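Local structure of hypothetical protein (4JX0) at residues 220-230 with 309-317; 241-252 with 297-306. The protein is of unknown function but binds magnesium and joins a BT_3987-like N-terminal domain to a C-terminal domain of the F5/F8 type C family. All blocks are in the same frame, centred on the assembly; numbering follows the deposited sequence.

Contact 1 (220-230 with 309-317). With MG (magnesium ion), chain D.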
loop_
_atom_site.group_PDB
_atom_site.type_symbol
_atom_site.label_atom_id
_atom_site.label_comp_id
_atom_site.label_asym_id
_atom_site.label_seq_id
_atom_site.Cartn_x
_atom_site.Cartn_y
_atom_site.Cartn_z
ATOM N N TYR A 220 -10.236 -2.687 -23.512
ATOM C CA TYR A 220 -9.892 -1.725 -22.474
ATOM C C TYR A 220 -10.454 -2.199 -21.139
ATOM O O TYR A 220 -11.393 -2.997 -21.115
ATOM C CB TYR A 220 -10.398 -0.310 -22.819
ATOM C CG TYR A 220 -11.881 -0.210 -23.094
ATOM C CD1 TYR A 220 -12.387 -0.446 -24.364
ATOM C CD2 TYR A 220 -12.768 0.200 -22.106
ATOM C CE1 TYR A 220 -13.747 -0.329 -24.635
ATOM C CE2 TYR A 220 -14.126 0.358 -22.372
ATOM C CZ TYR A 220 -14.616 0.075 -23.639
ATOM O OH TYR A 220 -15.957 0.169 -23.940
ATOM N N THR A 221 -9.855 -1.749 -20.037
ATOM C CA THR A 221 -10.304 -2.121 -18.697
ATOM C C THR A 221 -11.363 -1.136 -18.235
ATOM O O THR A 221 -11.485 -0.051 -18.802
ATOM C CB THR A 221 -9.108 -2.171 -17.717
ATOM O OG1 THR A 221 -8.538 -0.876 -17.548
ATOM C CG2 THR A 221 -8.033 -3.129 -18.168
ATOM N N SER A 222 -12.152 -1.537 -17.230
ATOM C CA SER A 222 -13.178 -0.694 -16.604
ATOM C C SER A 222 -12.945 -0.495 -15.085
ATOM O O SER A 222 -13.605 0.357 -14.503
ATOM C CB SER A 222 -14.557 -1.286 -16.836
ATOM O OG SER A 222 -14.815 -1.377 -18.225
ATOM N N ASN A 223 -12.025 -1.242 -14.441
ATOM C CA ASN A 223 -11.750 -1.063 -13.010
ATOM C C ASN A 223 -10.367 -1.623 -12.659
ATOM O O ASN A 223 -9.747 -2.297 -13.483
ATOM C CB ASN A 223 -12.848 -1.696 -12.126
ATOM C CG ASN A 223 -13.113 -3.164 -12.364
ATOM O OD1 ASN A 223 -12.218 -4.002 -12.263
ATOM N ND2 ASN A 223 -14.364 -3.531 -12.601
ATOM N N ALA A 224 -9.895 -1.336 -11.434
ATOM C CA ALA A 224 -8.595 -1.789 -10.940
ATOM C C ALA A 224 -8.491 -3.317 -10.819
ATOM O O ALA A 224 -7.366 -3.829 -10.797
ATOM C CB ALA A 224 -8.308 -1.166 -9.588
ATOM N N ASN A 225 -9.628 -4.044 -10.718
ATOM C CA ASN A 225 -9.596 -5.505 -10.592
ATOM C C ASN A 225 -9.440 -6.208 -11.933
ATOM O O ASN A 225 -9.176 -7.407 -11.932
ATOM C CB ASN A 225 -10.845 -6.031 -9.879
ATOM C CG ASN A 225 -10.964 -5.531 -8.458
ATOM O OD1 ASN A 225 -9.977 -5.470 -7.708
ATOM N ND2 ASN A 225 -12.175 -5.173 -8.045
ATOM N N ASN A 226 -9.585 -5.499 -13.071
ATOM C CA ASN A 226 -9.387 -6.133 -14.378
ATOM C C ASN A 226 -7.913 -6.393 -14.616
ATOM O O ASN A 226 -7.062 -5.684 -14.067
ATOM C CB ASN A 226 -9.927 -5.284 -15.529
ATOM C CG ASN A 226 -11.390 -4.955 -15.473
ATOM O OD1 ASN A 226 -11.780 -3.793 -15.603
ATOM N ND2 ASN A 226 -12.241 -5.951 -15.357
ATOM N N TYR A 227 -7.615 -7.400 -15.441
ATOM C CA TYR A 227 -6.243 -7.762 -15.784
ATOM C C TYR A 227 -6.139 -8.170 -17.253
ATOM O O TYR A 227 -7.150 -8.438 -17.911
ATOM C CB TYR A 227 -5.743 -8.914 -14.884
ATOM C CG TYR A 227 -6.544 -10.196 -15.024
ATOM C CD1 TYR A 227 -6.241 -11.129 -16.010
ATOM C CD2 TYR A 227 -7.620 -10.462 -14.185
ATOM C CE1 TYR A 227 -6.986 -12.301 -16.153
ATOM C CE2 TYR A 227 -8.361 -11.636 -14.309
ATOM C CZ TYR A 227 -8.048 -12.550 -15.303
ATOM O OH TYR A 227 -8.771 -13.715 -15.462
ATOM N N LEU A 228 -4.893 -8.255 -17.738
ATOM C CA LEU A 228 -4.564 -8.706 -19.086
ATOM C C LEU A 228 -3.413 -9.684 -18.989
ATOM O O LEU A 228 -2.331 -9.274 -18.565
ATOM C CB LEU A 228 -4.193 -7.509 -19.968
ATOM C CG LEU A 228 -3.635 -7.811 -21.365
ATOM C CD1 LEU A 228 -4.632 -8.603 -22.209
ATOM C CD2 LEU A 228 -3.240 -6.536 -22.060
ATOM N N THR A 229 -3.632 -10.964 -19.360
ATOM C CA THR A 229 -2.591 -11.989 -19.303
ATOM C C THR A 229 -2.022 -12.246 -20.684
ATOM O O THR A 229 -2.773 -12.412 -21.634
ATOM C CB THR A 229 -3.114 -13.298 -18.700
ATOM O OG1 THR A 229 -3.885 -13.012 -17.544
ATOM C CG2 THR A 229 -1.994 -14.246 -18.305
ATOM N N ILE A 230 -0.690 -12.288 -20.780
ATOM C CA ILE A 230 0.068 -12.590 -21.996
ATOM C C ILE A 230 0.517 -14.018 -21.826
ATOM O O ILE A 230 1.197 -14.299 -20.842
ATOM C CB ILE A 230 1.277 -11.611 -22.176
ATOM C CG1 ILE A 230 0.831 -10.262 -22.770
ATOM C CG2 ILE A 230 2.377 -12.230 -23.051
ATOM C CD1 ILE A 230 -0.159 -9.522 -21.970
ATOM N N PHE A 309 -9.073 4.192 -13.372
ATOM C CA PHE A 309 -8.589 2.829 -13.628
ATOM C C PHE A 309 -9.271 2.207 -14.854
ATOM O O PHE A 309 -9.943 1.177 -14.762
ATOM C CB PHE A 309 -8.761 1.937 -12.386
ATOM C CG PHE A 309 -7.745 2.291 -11.332
ATOM C CD1 PHE A 309 -7.959 3.362 -10.475
ATOM C CD2 PHE A 309 -6.511 1.656 -11.294
ATOM C CE1 PHE A 309 -6.985 3.743 -9.554
ATOM C CE2 PHE A 309 -5.553 2.021 -10.356
ATOM C CZ PHE A 309 -5.787 3.078 -9.509
ATOM N N SER A 310 -9.036 2.825 -16.016
ATOM C CA SER A 310 -9.524 2.373 -17.310
ATOM C C SER A 310 -8.496 2.756 -18.352
ATOM O O SER A 310 -8.281 3.947 -18.547
ATOM C CB SER A 310 -10.877 2.998 -17.629
ATOM O OG SER A 310 -11.292 2.680 -18.947
ATOM N N VAL A 311 -7.819 1.776 -18.968
ATOM C CA VAL A 311 -6.794 2.041 -19.974
ATOM C C VAL A 311 -7.110 1.272 -21.251
ATOM O O VAL A 311 -7.675 0.182 -21.193
ATOM C CB VAL A 311 -5.354 1.710 -19.471
ATOM C CG1 VAL A 311 -5.127 2.223 -18.055
ATOM C CG2 VAL A 311 -5.048 0.219 -19.551
ATOM N N ASP A 312 -6.663 1.818 -22.389
ATOM C CA ASP A 312 -6.753 1.189 -23.701
ATOM C C ASP A 312 -5.492 0.417 -23.968
ATOM O O ASP A 312 -4.420 0.919 -23.665
ATOM C CB ASP A 312 -6.890 2.245 -24.823
ATOM C CG ASP A 312 -8.239 2.883 -25.022
ATOM O OD1 ASP A 312 -9.174 2.539 -24.277
ATOM O OD2 ASP A 312 -8.357 3.753 -25.917
ATOM N N VAL A 313 -5.596 -0.773 -24.560
ATOM C CA VAL A 313 -4.437 -1.521 -25.036
ATOM C C VAL A 313 -4.839 -1.907 -26.453
ATOM O O VAL A 313 -5.777 -2.672 -26.641
ATOM C CB VAL A 313 -3.959 -2.684 -24.138
ATOM C CG1 VAL A 313 -2.683 -3.302 -24.695
ATOM C CG2 VAL A 313 -3.694 -2.186 -22.718
ATOM N N ASN A 314 -4.238 -1.228 -27.435
ATOM C CA ASN A 314 -4.542 -1.355 -28.860
ATOM C C ASN A 314 -3.716 -2.437 -29.549
ATOM O O ASN A 314 -4.135 -2.951 -30.588
ATOM C CB ASN A 314 -4.275 -0.013 -29.546
ATOM C CG ASN A 314 -5.039 1.140 -28.945
ATOM O OD1 ASN A 314 -5.994 0.951 -28.196
ATOM N ND2 ASN A 314 -4.613 2.362 -29.234
ATOM N N GLU A 315 -2.525 -2.744 -29.003
ATOM C CA GLU A 315 -1.605 -3.739 -29.554
ATOM C C GLU A 315 -0.568 -4.094 -28.489
ATOM O O GLU A 315 -0.148 -3.208 -27.753
ATOM C CB GLU A 315 -0.929 -3.166 -30.815
ATOM C CG GLU A 315 -0.040 -4.124 -31.579
ATOM C CD GLU A 315 -0.713 -5.131 -32.487
ATOM O OE1 GLU A 315 -1.964 -5.176 -32.538
ATOM O OE2 GLU A 315 0.033 -5.884 -33.155
ATOM N N VAL A 316 -0.173 -5.377 -28.388
ATOM C CA VAL A 316 0.834 -5.856 -27.427
ATOM C C VAL A 316 1.960 -6.501 -28.219
ATOM O O VAL A 316 1.686 -7.359 -29.064
ATOM C CB VAL A 316 0.238 -6.840 -26.385
ATOM C CG1 VAL A 316 1.312 -7.345 -25.430
ATOM C CG2 VAL A 316 -0.903 -6.198 -25.607
ATOM N N THR A 317 3.214 -6.089 -27.955
ATOM C CA THR A 317 4.409 -6.629 -28.616
ATOM C C THR A 317 5.420 -7.001 -27.550
ATOM O O THR A 317 5.740 -6.155 -26.728
ATOM C CB THR A 317 4.995 -5.595 -29.599
ATOM O OG1 THR A 317 3.941 -5.005 -30.371
ATOM C CG2 THR A 317 6.051 -6.183 -30.508
HETATM MG MG MG D . -4.023 -3.978 -32.505
HETATM O O HOH W 1 -5.966 -3.004 -32.468
#
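The Phe309 ring meets Ala224 obliquely, with CD2 3.8 Å from Ala224 CB, while Met303 of strand 296-304 also touches it. The second ring, Tyr220, lies alongside Asp312 and points the same way, ring and carboxylate planes 56° apart; Asp312 OD1 approaches Tyr220 CB to 3.4 Å, and OD2 is hydrogen-bonded to Asn246 ND2. Within the C-terminal beta-sandwich, a discoidin-like F5/F8 type C domain, the two segments meet as strands at a single antiparallel, non-hydrogen-bonded pair, Tyr220 with Asp312. Beyond it, Thr221 is gripped three times. Its N donates to Val311 O and its OG1 accepts from Val311 N (N-H...O 160°), whereas Ser310, whose OG stands opposite its own backbone N (chi1 174°), donates that hydroxyl to Thr221 O at 2.7 Å. The type I turn 223-226 is braced by Asn226 OD1, which accepts Ser222 N and Asn223 N from opposite faces of its amide. Across the interior, Leu228 CD2 reaches Val313 CG1 at 4.2 Å, and Ile230 CG1 reaches Val316 CG1 at 4.0 Å. Outside this core sits the magnesium ion, held also by Ser208, Asp211 and Asn213; it binds Asn314 O at 2.2 Å and Glu315 OE1 at 2.4 Å.

Contact 2 (241-252 with 297-306); sequences FRLDTNTSPSGS and VRFENMMAFN
Phe241 and Phe299 form a T-shaped pair at the apolar centre: the edge of Phe299 is directed at the face of Phe241, the planes stand at 86°, and Phe299 CZ comes within 3.8 Å of Phe241 CD1. Val297 takes the rim of the Phe241 ring instead, its CG2 lying near the ring plane and 3.7 Å from Phe241 CZ. Leu243, two residues after Phe241 on the same strand, completes the group. Its CD2 sits over the centre of the Phe299 ring, 4.3 Å above the plane, and also meets the selenomethionine Met302, whose side chain crosses that of Leu243 at about a right angle and brings methyl CE to 4.0 Å from Leu243 CD2. On the other side of strand 241-244, Arg242 NH1 makes a salt bridge with Asp244, reaching OD2 at 2.9 Å and bonding to OD1 in the guanidinium plane.

Farther along, the backbone of the 248-252 loop itself meets residues 304-306. Gly251, closing the type I turn 248-251 and itself at positive phi, brings its CA to 3.9 Å from Phe305 CB, and its carbonyl oxygen accepts a weak bond from Asn306 N. With CG between its backbone N and carbonyl carbon (chi1 71°), Asn306 lays its amide beside the loop, ND2 being 3.4 Å from Ser252 CA, while OD1 accepts from Arg308 N. The strand segments 241-244 and 297-300 pass 11.8 Å apart at 43°, too far for backbone pairing, so that interleaved side chains fill the interval: the mark of two face-packed sheets in a beta-sandwich, here the discoidin-like jelly roll of F5/F8 type C domains.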
loop_
_atom_site.group_PDB
_atom_site.type_symbol
_atom_site.label_atom_id
_atom_site.label_comp_id
_atom_site.label_asym_id
_atom_site.label_seq_id
_atom_site.Cartn_x
_atom_site.Cartn_y
_atom_site.Cartn_z
ATOM N N PHE A 241 7.935 -5.273 -22.964
ATOM C CA PHE A 241 6.767 -5.160 -23.843
ATOM C C PHE A 241 6.524 -3.754 -24.342
ATOM O O PHE A 241 6.909 -2.794 -23.687
ATOM C CB PHE A 241 5.496 -5.599 -23.099
ATOM C CG PHE A 241 5.523 -7.022 -22.603
ATOM C CD1 PHE A 241 6.064 -7.334 -21.363
ATOM C CD2 PHE A 241 5.061 -8.057 -23.397
ATOM C CE1 PHE A 241 6.115 -8.651 -20.920
ATOM C CE2 PHE A 241 5.133 -9.376 -22.957
ATOM C CZ PHE A 241 5.648 -9.664 -21.718
ATOM N N ARG A 242 5.820 -3.644 -25.482
ATOM C CA ARG A 242 5.346 -2.396 -26.086
ATOM C C ARG A 242 3.837 -2.494 -26.079
ATOM O O ARG A 242 3.280 -3.327 -26.798
ATOM C CB ARG A 242 5.903 -2.206 -27.509
ATOM C CG ARG A 242 5.320 -1.044 -28.356
ATOM C CD ARG A 242 5.303 -1.373 -29.850
ATOM N NE ARG A 242 5.906 -0.332 -30.702
ATOM C CZ ARG A 242 5.254 0.630 -31.362
ATOM N NH1 ARG A 242 3.932 0.740 -31.268
ATOM N NH2 ARG A 242 5.922 1.494 -32.117
ATOM N N LEU A 243 3.180 -1.699 -25.233
ATOM C CA LEU A 243 1.724 -1.665 -25.122
ATOM C C LEU A 243 1.210 -0.381 -25.770
ATOM O O LEU A 243 1.436 0.701 -25.226
ATOM C CB LEU A 243 1.273 -1.734 -23.644
ATOM C CG LEU A 243 1.088 -3.123 -23.055
ATOM C CD1 LEU A 243 2.384 -3.884 -23.031
ATOM C CD2 LEU A 243 0.502 -3.035 -21.657
ATOM N N ASP A 244 0.551 -0.483 -26.929
ATOM C CA ASP A 244 -0.020 0.697 -27.574
ATOM C C ASP A 244 -1.256 1.088 -26.822
ATOM O O ASP A 244 -2.118 0.247 -26.600
ATOM C CB ASP A 244 -0.338 0.457 -29.048
ATOM C CG ASP A 244 0.915 0.455 -29.867
ATOM O OD1 ASP A 244 1.696 -0.518 -29.748
ATOM O OD2 ASP A 244 1.195 1.488 -30.526
ATOM N N THR A 245 -1.339 2.342 -26.416
ATOM C CA THR A 245 -2.433 2.831 -25.601
ATOM C C THR A 245 -2.988 4.114 -26.218
ATOM O O THR A 245 -2.571 4.517 -27.304
ATOM C CB THR A 245 -1.922 2.980 -24.155
ATOM O OG1 THR A 245 -3.019 3.181 -23.269
ATOM C CG2 THR A 245 -0.892 4.091 -23.987
ATOM N N ASN A 246 -3.954 4.726 -25.540
ATOM C CA ASN A 246 -4.615 5.930 -26.028
ATOM C C ASN A 246 -3.647 7.111 -26.104
ATOM O O ASN A 246 -2.723 7.189 -25.298
ATOM C CB ASN A 246 -5.788 6.286 -25.116
ATOM C CG ASN A 246 -6.818 7.136 -25.790
ATOM O OD1 ASN A 246 -6.606 8.321 -26.026
ATOM N ND2 ASN A 246 -7.945 6.548 -26.152
ATOM N N THR A 247 -3.881 8.049 -27.044
ATOM C CA THR A 247 -3.044 9.248 -27.225
ATOM C C THR A 247 -3.743 10.526 -26.731
ATOM O O THR A 247 -3.390 11.614 -27.181
ATOM C CB THR A 247 -2.702 9.420 -28.715
ATOM O OG1 THR A 247 -3.912 9.609 -29.454
ATOM C CG2 THR A 247 -1.890 8.272 -29.273
ATOM N N SER A 248 -4.719 10.419 -25.820
ATOM C CA SER A 248 -5.462 11.591 -25.357
ATOM C C SER A 248 -4.573 12.671 -24.731
ATOM O O SER A 248 -3.837 12.353 -23.803
ATOM C CB SER A 248 -6.509 11.186 -24.325
ATOM O OG SER A 248 -7.321 12.287 -23.946
ATOM N N PRO A 249 -4.711 13.962 -25.115
ATOM C CA PRO A 249 -3.955 15.024 -24.425
ATOM C C PRO A 249 -4.301 15.151 -22.940
ATOM O O PRO A 249 -3.474 15.641 -22.188
ATOM C CB PRO A 249 -4.360 16.301 -25.174
ATOM C CG PRO A 249 -4.960 15.856 -26.439
ATOM C CD PRO A 249 -5.579 14.531 -26.165
ATOM N N SER A 250 -5.525 14.753 -22.528
ATOM C CA SER A 250 -5.972 14.775 -21.120
ATOM C C SER A 250 -5.495 13.532 -20.348
ATOM O O SER A 250 -5.618 13.478 -19.123
ATOM C CB SER A 250 -7.497 14.846 -21.048
ATOM O OG SER A 250 -8.109 13.606 -21.372
ATOM N N GLY A 251 -5.045 12.522 -21.079
ATOM C CA GLY A 251 -4.583 11.271 -20.515
ATOM C C GLY A 251 -5.672 10.245 -20.297
ATOM O O GLY A 251 -5.404 9.230 -19.650
ATOM N N SER A 252 -6.895 10.454 -20.863
ATOM C CA SER A 252 -7.974 9.474 -20.697
ATOM C C SER A 252 -7.672 8.219 -21.497
ATOM O O SER A 252 -7.313 8.307 -22.671
ATOM C CB SER A 252 -9.330 10.043 -21.101
ATOM O OG SER A 252 -9.292 10.532 -22.429
ATOM N N VAL A 297 2.817 -13.476 -18.449
ATOM C CA VAL A 297 2.972 -12.160 -17.809
ATOM C C VAL A 297 1.563 -11.575 -17.685
ATOM O O VAL A 297 0.802 -11.654 -18.646
ATOM C CB VAL A 297 3.937 -11.221 -18.581
ATOM C CG1 VAL A 297 4.023 -9.849 -17.916
ATOM C CG2 VAL A 297 5.320 -11.847 -18.694
ATOM N N ARG A 298 1.202 -11.030 -16.514
ATOM C CA ARG A 298 -0.133 -10.488 -16.256
ATOM C C ARG A 298 -0.042 -9.061 -15.739
ATOM O O ARG A 298 0.600 -8.803 -14.719
ATOM C CB ARG A 298 -0.893 -11.380 -15.244
ATOM C CG ARG A 298 -2.315 -10.929 -14.894
ATOM C CD ARG A 298 -2.970 -11.881 -13.915
ATOM N NE ARG A 298 -3.285 -13.164 -14.547
ATOM C CZ ARG A 298 -3.812 -14.218 -13.926
ATOM N NH1 ARG A 298 -4.096 -14.161 -12.626
ATOM N NH2 ARG A 298 -4.059 -15.338 -14.599
ATOM N N PHE A 299 -0.730 -8.143 -16.417
ATOM C CA PHE A 299 -0.764 -6.736 -16.043
ATOM C C PHE A 299 -1.992 -6.503 -15.189
ATOM O O PHE A 299 -3.089 -6.867 -15.611
ATOM C CB PHE A 299 -0.789 -5.857 -17.294
ATOM C CG PHE A 299 0.441 -6.041 -18.145
ATOM C CD1 PHE A 299 1.652 -5.481 -17.770
ATOM C CD2 PHE A 299 0.386 -6.760 -19.329
ATOM C CE1 PHE A 299 2.786 -5.644 -18.558
ATOM C CE2 PHE A 299 1.527 -6.934 -20.107
ATOM C CZ PHE A 299 2.719 -6.382 -19.714
ATOM N N GLU A 300 -1.810 -5.944 -13.982
ATOM C CA GLU A 300 -2.896 -5.687 -13.033
ATOM C C GLU A 300 -2.880 -4.235 -12.570
ATOM O O GLU A 300 -1.886 -3.539 -12.750
ATOM C CB GLU A 300 -2.753 -6.606 -11.800
ATOM C CG GLU A 300 -2.680 -8.088 -12.111
ATOM C CD GLU A 300 -2.488 -8.976 -10.898
ATOM O OE1 GLU A 300 -1.807 -8.539 -9.943
ATOM O OE2 GLU A 300 -2.980 -10.127 -10.922
ATOM N N ASN A 301 -3.989 -3.786 -11.963
ATOM C CA ASN A 301 -4.121 -2.440 -11.410
ATOM C C ASN A 301 -3.699 -1.372 -12.443
ATOM O O ASN A 301 -2.931 -0.449 -12.143
ATOM C CB ASN A 301 -3.273 -2.366 -10.134
ATOM C CG ASN A 301 -3.621 -1.215 -9.238
ATOM O OD1 ASN A 301 -4.793 -0.945 -8.970
ATOM N ND2 ASN A 301 -2.614 -0.496 -8.764
HETATM N N MSE A 302 -4.229 -1.496 -13.664
HETATM C CA MSE A 302 -3.858 -0.605 -14.765
HETATM C C MSE A 302 -4.575 0.734 -14.642
HETATM O O MSE A 302 -5.802 0.792 -14.779
HETATM C CB MSE A 302 -4.157 -1.256 -16.117
HETATM C CG MSE A 302 -3.540 -2.639 -16.266
HETATM SE SE MSE A 302 -3.914 -3.418 -17.980
HETATM C CE MSE A 302 -2.410 -2.692 -18.958
HETATM N N MSE A 303 -3.798 1.803 -14.366
HETATM C CA MSE A 303 -4.285 3.173 -14.218
HETATM C C MSE A 303 -3.862 4.062 -15.378
HETATM O O MSE A 303 -2.717 3.984 -15.830
HETATM C CB MSE A 303 -3.745 3.792 -12.932
HETATM C CG MSE A 303 -4.570 4.968 -12.457
HETATM SE SE MSE A 303 -3.689 5.975 -11.088
HETATM C CE MSE A 303 -2.396 6.948 -12.135
ATOM N N ALA A 304 -4.771 4.960 -15.810
ATOM C CA ALA A 304 -4.502 5.929 -16.870
ATOM C C ALA A 304 -3.860 7.197 -16.290
ATOM O O ALA A 304 -3.859 7.375 -15.074
ATOM C CB ALA A 304 -5.792 6.281 -17.592
ATOM N N PHE A 305 -3.336 8.092 -17.146
ATOM C CA PHE A 305 -2.747 9.364 -16.677
ATOM C C PHE A 305 -3.794 10.300 -16.037
ATOM O O PHE A 305 -3.426 11.128 -15.205
ATOM C CB PHE A 305 -2.059 10.118 -17.815
ATOM C CG PHE A 305 -0.607 9.771 -17.995
ATOM C CD1 PHE A 305 -0.228 8.654 -18.723
ATOM C CD2 PHE A 305 0.388 10.595 -17.493
ATOM C CE1 PHE A 305 1.120 8.372 -18.949
ATOM C CE2 PHE A 305 1.736 10.283 -17.676
ATOM C CZ PHE A 305 2.093 9.184 -18.420
ATOM N N ASN A 306 -5.082 10.177 -16.407
ATOM C CA ASN A 306 -6.115 11.019 -15.815
ATOM C C ASN A 306 -6.536 10.514 -14.404
ATOM O O ASN A 306 -7.437 11.101 -13.809
ATOM C CB ASN A 306 -7.331 11.154 -16.751
ATOM C CG ASN A 306 -8.202 9.940 -16.927
ATOM O OD1 ASN A 306 -7.866 8.826 -16.523
ATOM N ND2 ASN A 306 -9.333 10.127 -17.594
#

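In the fold
Contacts 1 and 2 share one sandwich core, their centres about 7 Å apart. Each takes one strand from either sheet: 227-232 neighbours 296-304 in one, and 312-319 neighbours 235-244 in the other. Two probable hydrogen bonds tie them directly, Ile230 N to Val297 O and Thr245 OG1 to Asp312 O, both 2.7 Å, while the ring of Phe309 touches Asn301, CE2 to OD1 at 3.4 Å. Ile230 also packs on Phe241 and Phe299, making the two hydrophobic layers continuous. Contact 1 supplies Asn314 and Glu315 to the magnesium site; contact 2 approaches it more distantly, the Leu243 side chain lying about 11 Å from the ion.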